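PDB 7JRM: F5/8 type C domain protein from Clostridium perfringens, which is the carbohydrate-binding module and INT-domain fragment of the O-glycopeptidase ZmpB, and is thought to contribute to mucin glycan recognition. Local coordinates for residues Asn312-Thr317 with Met325-Thr330; Ile320-Met325 with Leu342-Asn347. All blocks are in the same frame, centred on the assembly; numbering follows the deposited sequence.

Interaction 1: residues Asn312-Thr317 with Met325-Thr330; sequences NQLNKT and MYSLTT
L314 lays its branched end across the end of L328, the two leucines crossing at about a right angle. CD2 of L314 lies 3.9 Å from CD1 of L328, and CD1 of L314 reaches CD2 of L328 at 4.1 Å, so both methyls of each residue take part. The same CD2 of L314 packs against the hydroxyl oxygen of S327, with OG 3.2 Å away. That hydroxyl is hydrogen-bonded to the backbone oxygen of D324. Next to this apolar patch, Q313 sends CG anti to its backbone N (chi1 -169°) and bends at chi2 (95°), which sets CD 3.4 Å from the carbonyl oxygen of T330. The approach of this oxygen to NE2 makes no hydrogen bond. NE2 also touches CG2 of T330 at 3.7 Å. OE1 accepts a hydrogen bond from the backbone N of T332, which ties the amide to the strand. The contact is small, largely at the surface, with L328 its buried member. It lays the last turn of helix 304-314 against the loop running from helix 322-326 into strand 330-332, an outermost strand of the seven-stranded mixed sheet. The short parallel strands that start here, in a leucine-rich sequence, are consistent with a leucine-rich-repeat-like region, and the helix end lies beside the entry to its first strand.

Interaction 2: residues Ile320-Met325 with Leu342-Asn347; sequences ITLGDM and LENAKN
M325 folds its thioether back so that CE reaches both A345 and L342. Its chi3 (-57°) turns CE toward A345, 3.6 Å from CB of that residue. The same methyl lies 3.9 Å from CD2 of L342, and I299 and I320 also touch this buried side chain. The backbones come closer still: the carbonyl oxygen of M325 lies 3.3 Å from CA of A345, a CA-H...O contact at the centre of an inverse gamma turn. A water extends the join, donating to O of M325 and accepting from N of N347. M325 also crosses N344 obliquely, its CB 3.9 Å from CB of N344. On the partly exposed side the contact is thinner: L322 meets N344 through its CD1 methyl, 3.5 Å from OD1 of N344, without a hydrogen bond. ND2 of N344 is bonded to the backbone oxygen of G341, which ties the amide to its own loop. At the N-terminal end of the helix, T321 and D324 form a capping box: OG1 of T321 accepts from N of D324, and N of T321 donates to OD2 of D324. The contact packs helix 322-326 on the 3-10 turn 342-344, which lies in the connection between the parallel strands 330-332 and 350-352, an arrangement consistent with a leucine-rich-repeat-like region.

Overall arrangement
Along the chain, helix 304-314 ends in the first segment of interaction 1, and residues 318-324 close a short loop before 325-330 returns beside it. Interaction 2 starts inside that loop, at 320-325, and closes a longer one that takes in strand 330-332 before 342-347, so the two loops cross rather than nest. M325 is the residue that segments 325-330 and 320-325 share, though it makes contact only in interaction 2; the centres lie about 8 Å apart. The salt bridge of K316 with D324 and the cation-pi pair of Y326 with K346 join them further. Together they fasten helix 304-314, helix 322-326 and the first strand-to-strand connection at one end of the seven-stranded mixed sheet.

Interaction 1: residues Asn312-Thr317 with Met325-Thr330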
loop_
_atom_site.group_PDB
_atom_site.type_symbol
_atom_site.label_atom_id
_atom_site.label_comp_id
_atom_site.label_asym_id
_atom_site.label_seq_id
_atom_site.Cartn_x
_atom_site.Cartn_y
_atom_site.Cartn_z
ATOM N N ASN A 312 -9.781 43.193 5.194
ATOM C CA ASN A 312 -8.540 43.960 5.238
ATOM C C ASN A 312 -7.354 43.120 4.782
ATOM O O ASN A 312 -6.437 43.631 4.129
ATOM C CB ASN A 312 -8.301 44.495 6.650
ATOM C CG ASN A 312 -8.893 45.875 6.859
ATOM O OD1 ASN A 312 -8.597 46.810 6.114
ATOM N ND2 ASN A 312 -9.732 46.012 7.879
ATOM N N GLN A 313 -7.357 41.827 5.114
ATOM C CA GLN A 313 -6.243 40.964 4.739
ATOM C C GLN A 313 -6.266 40.619 3.255
ATOM O O GLN A 313 -5.205 40.470 2.638
ATOM C CB GLN A 313 -6.268 39.686 5.578
ATOM C CG GLN A 313 -5.012 38.836 5.463
ATOM C CD GLN A 313 -4.014 39.119 6.567
ATOM O OE1 GLN A 313 -4.392 39.393 7.707
ATOM N NE2 GLN A 313 -2.730 39.051 6.236
ATOM N N LEU A 314 -7.454 40.491 2.666
ATOM C CA LEU A 314 -7.591 40.063 1.282
ATOM C C LEU A 314 -7.821 41.211 0.309
ATOM O O LEU A 314 -7.800 40.978 -0.905
ATOM C CB LEU A 314 -8.740 39.056 1.151
ATOM C CG LEU A 314 -8.496 37.678 1.768
ATOM C CD1 LEU A 314 -9.754 36.829 1.701
ATOM C CD2 LEU A 314 -7.334 36.985 1.078
ATOM N N ASN A 315 -8.041 42.429 0.807
ATOM C CA ASN A 315 -8.317 43.588 -0.038
ATOM C C ASN A 315 -9.516 43.332 -0.941
ATOM O O ASN A 315 -9.357 43.071 -2.139
ATOM C CB ASN A 315 -7.081 43.959 -0.864
ATOM C CG ASN A 315 -7.288 45.201 -1.718
ATOM O OD1 ASN A 315 -8.345 45.829 -1.673
ATOM N ND2 ASN A 315 -6.276 45.559 -2.499
ATOM N N LYS A 316 -10.717 43.413 -0.377
ATOM C CA LYS A 316 -11.950 43.262 -1.138
ATOM C C LYS A 316 -13.109 43.709 -0.261
ATOM O O LYS A 316 -12.968 43.857 0.957
ATOM C CB LYS A 316 -12.159 41.822 -1.612
ATOM C CG LYS A 316 -11.885 40.770 -0.553
ATOM C CD LYS A 316 -12.444 39.421 -0.969
ATOM C CE LYS A 316 -13.942 39.497 -1.211
ATOM N NZ LYS A 316 -14.391 38.513 -2.235
ATOM N N THR A 317 -14.255 43.923 -0.898
ATOM C CA THR A 317 -15.481 44.293 -0.211
ATOM C C THR A 317 -16.569 43.274 -0.522
ATOM O O THR A 317 -16.459 42.481 -1.461
ATOM C CB THR A 317 -15.953 45.698 -0.615
ATOM O OG1 THR A 317 -16.436 45.672 -1.965
ATOM C CG2 THR A 317 -14.809 46.692 -0.515
ATOM N N MET A 325 -11.603 32.062 1.581
ATOM C CA MET A 325 -11.172 31.427 2.823
ATOM C C MET A 325 -10.003 30.480 2.586
ATOM O O MET A 325 -9.079 30.408 3.404
ATOM C CB MET A 325 -12.343 30.684 3.467
ATOM C CG MET A 325 -13.481 31.586 3.911
ATOM S SD MET A 325 -12.992 32.742 5.207
ATOM C CE MET A 325 -12.401 31.617 6.465
ATOM N N TYR A 326 -10.022 29.747 1.469
ATOM C CA TYR A 326 -8.931 28.830 1.156
ATOM C C TYR A 326 -7.613 29.553 0.916
ATOM O O TYR A 326 -6.553 28.921 0.985
ATOM C CB TYR A 326 -9.283 27.990 -0.074
ATOM C CG TYR A 326 -10.195 26.815 0.206
ATOM C CD1 TYR A 326 -10.735 26.613 1.470
ATOM C CD2 TYR A 326 -10.514 25.906 -0.795
ATOM C CE1 TYR A 326 -11.569 25.540 1.728
ATOM C CE2 TYR A 326 -11.347 24.830 -0.547
ATOM C CZ TYR A 326 -11.871 24.652 0.718
ATOM O OH TYR A 326 -12.702 23.584 0.973
ATOM N N SER A 327 -7.654 30.855 0.641
ATOM C CA SER A 327 -6.456 31.614 0.309
ATOM C C SER A 327 -5.758 32.215 1.525
ATOM O O SER A 327 -4.655 32.752 1.377
ATOM C CB SER A 327 -6.802 32.726 -0.685
ATOM O OG SER A 327 -7.080 33.941 -0.014
ATOM N N LEU A 328 -6.361 32.144 2.712
ATOM C CA LEU A 328 -5.713 32.665 3.912
ATOM C C LEU A 328 -4.597 31.732 4.360
ATOM O O LEU A 328 -4.845 30.578 4.725
ATOM C CB LEU A 328 -6.714 32.855 5.050
ATOM C CG LEU A 328 -7.705 34.027 5.067
ATOM C CD1 LEU A 328 -7.036 35.328 4.639
ATOM C CD2 LEU A 328 -8.957 33.754 4.251
ATOM N N THR A 329 -3.365 32.236 4.333
ATOM C CA THR A 329 -2.250 31.588 5.008
ATOM C C THR A 329 -1.864 32.300 6.294
ATOM O O THR A 329 -1.318 31.667 7.202
ATOM C CB THR A 329 -1.026 31.517 4.087
ATOM O OG1 THR A 329 -0.579 32.842 3.771
ATOM C CG2 THR A 329 -1.368 30.775 2.803
ATOM N N THR A 330 -2.134 33.601 6.380
ATOM C CA THR A 330 -1.944 34.381 7.592
ATOM C C THR A 330 -3.120 35.334 7.737
ATOM O O THR A 330 -3.701 35.778 6.743
ATOM C CB THR A 330 -0.621 35.162 7.571
ATOM O OG1 THR A 330 -0.520 35.972 8.749
ATOM C CG2 THR A 330 -0.542 36.052 6.336
#

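Interaction 2: residues Ile320-Met325 with Leu342-Asn347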
loop_
_atom_site.group_PDB
_atom_site.type_symbol
_atom_site.label_atom_id
_atom_site.label_comp_id
_atom_site.label_asym_id
_atom_site.label_seq_id
_atom_site.Cartn_x
_atom_site.Cartn_y
_atom_site.Cartn_z
ATOM N N ILE A 320 -17.408 37.215 1.576
ATOM C CA ILE A 320 -16.183 36.424 1.600
ATOM C C ILE A 320 -16.543 35.004 1.186
ATOM O O ILE A 320 -17.426 34.378 1.785
ATOM C CB ILE A 320 -15.522 36.449 2.986
ATOM C CG1 ILE A 320 -15.030 37.859 3.318
ATOM C CG2 ILE A 320 -14.370 35.455 3.046
ATOM C CD1 ILE A 320 -13.970 38.378 2.371
ATOM N N THR A 321 -15.867 34.497 0.162
ATOM C CA THR A 321 -16.168 33.198 -0.417
ATOM C C THR A 321 -15.281 32.113 0.189
ATOM O O THR A 321 -14.308 32.388 0.895
ATOM C CB THR A 321 -15.990 33.241 -1.939
ATOM O OG1 THR A 321 -14.595 33.216 -2.260
ATOM C CG2 THR A 321 -16.614 34.508 -2.512
ATOM N N LEU A 322 -15.643 30.857 -0.092
ATOM C CA LEU A 322 -14.792 29.741 0.310
ATOM C C LEU A 322 -13.443 29.810 -0.389
ATOM O O LEU A 322 -12.406 29.510 0.214
ATOM C CB LEU A 322 -15.487 28.412 0.009
ATOM C CG LEU A 322 -14.800 27.134 0.492
ATOM C CD1 LEU A 322 -14.840 27.051 2.009
ATOM C CD2 LEU A 322 -15.451 25.910 -0.132
ATOM N N GLY A 323 -13.438 30.200 -1.667
ATOM C CA GLY A 323 -12.178 30.440 -2.351
ATOM C C GLY A 323 -11.356 31.518 -1.674
ATOM O O GLY A 323 -10.129 31.422 -1.597
ATOM N N ASP A 324 -12.024 32.561 -1.171
ATOM C CA ASP A 324 -11.337 33.545 -0.342
ATOM C C ASP A 324 -10.793 32.900 0.926
ATOM O O ASP A 324 -9.644 33.142 1.310
ATOM C CB ASP A 324 -12.283 34.693 0.013
ATOM C CG ASP A 324 -12.514 35.640 -1.146
ATOM O OD1 ASP A 324 -11.557 35.897 -1.906
ATOM O OD2 ASP A 324 -13.652 36.131 -1.292
ATOM N N MET A 325 -11.603 32.062 1.581
ATOM C CA MET A 325 -11.172 31.427 2.823
ATOM C C MET A 325 -10.003 30.480 2.586
ATOM O O MET A 325 -9.079 30.408 3.404
ATOM C CB MET A 325 -12.343 30.684 3.467
ATOM C CG MET A 325 -13.481 31.586 3.911
ATOM S SD MET A 325 -12.992 32.742 5.207
ATOM C CE MET A 325 -12.401 31.617 6.465
ATOM N N LEU A 342 -14.223 30.884 10.365
ATOM C CA LEU A 342 -12.805 30.597 10.185
ATOM C C LEU A 342 -12.512 29.109 10.053
ATOM O O LEU A 342 -11.374 28.747 9.736
ATOM C CB LEU A 342 -12.001 31.179 11.348
ATOM C CG LEU A 342 -11.448 32.588 11.129
ATOM C CD1 LEU A 342 -10.548 33.001 12.283
ATOM C CD2 LEU A 342 -10.703 32.664 9.806
ATOM N N GLU A 343 -13.500 28.243 10.287
ATOM C CA GLU A 343 -13.313 26.814 10.071
ATOM C C GLU A 343 -13.195 26.453 8.596
ATOM O O GLU A 343 -12.912 25.293 8.282
ATOM C CB GLU A 343 -14.465 26.030 10.706
ATOM C CG GLU A 343 -15.820 26.253 10.047
ATOM C CD GLU A 343 -16.506 27.519 10.527
ATOM O OE1 GLU A 343 -16.016 28.131 11.499
ATOM O OE2 GLU A 343 -17.537 27.899 9.935
ATOM N N ASN A 344 -13.403 27.413 7.694
ATOM C CA ASN A 344 -13.282 27.172 6.263
ATOM C C ASN A 344 -11.888 27.458 5.725
ATOM O O ASN A 344 -11.559 27.006 4.622
ATOM C CB ASN A 344 -14.302 28.021 5.496
ATOM C CG ASN A 344 -15.731 27.567 5.728
ATOM O OD1 ASN A 344 -16.152 26.525 5.227
ATOM N ND2 ASN A 344 -16.484 28.352 6.489
ATOM N N ALA A 345 -11.063 28.198 6.470
ATOM C CA ALA A 345 -9.701 28.525 6.045
ATOM C C ALA A 345 -8.784 27.360 6.408
ATOM O O ALA A 345 -8.025 27.397 7.381
ATOM C CB ALA A 345 -9.236 29.827 6.683
ATOM N N LYS A 346 -8.854 26.307 5.591
ATOM C CA LYS A 346 -8.090 25.094 5.865
ATOM C C LYS A 346 -6.589 25.296 5.708
ATOM O O LYS A 346 -5.812 24.510 6.262
ATOM C CB LYS A 346 -8.560 23.961 4.950
ATOM C CG LYS A 346 -8.165 24.131 3.492
ATOM C CD LYS A 346 -8.787 23.051 2.620
ATOM C CE LYS A 346 -8.134 23.005 1.248
ATOM N NZ LYS A 346 -8.992 22.311 0.246
ATOM N N ASN A 347 -6.161 26.321 4.974
ATOM C CA ASN A 347 -4.748 26.585 4.747
ATOM C C ASN A 347 -4.185 27.634 5.698
ATOM O O ASN A 347 -3.055 28.093 5.498
ATOM C CB ASN A 347 -4.517 27.021 3.299
ATOM C CG ASN A 347 -4.816 25.918 2.304
ATOM O OD1 ASN A 347 -4.229 24.836 2.364
ATOM N ND2 ASN A 347 -5.733 26.184 1.381
HETATM O O HOH W 1 -6.906 29.092 4.362
#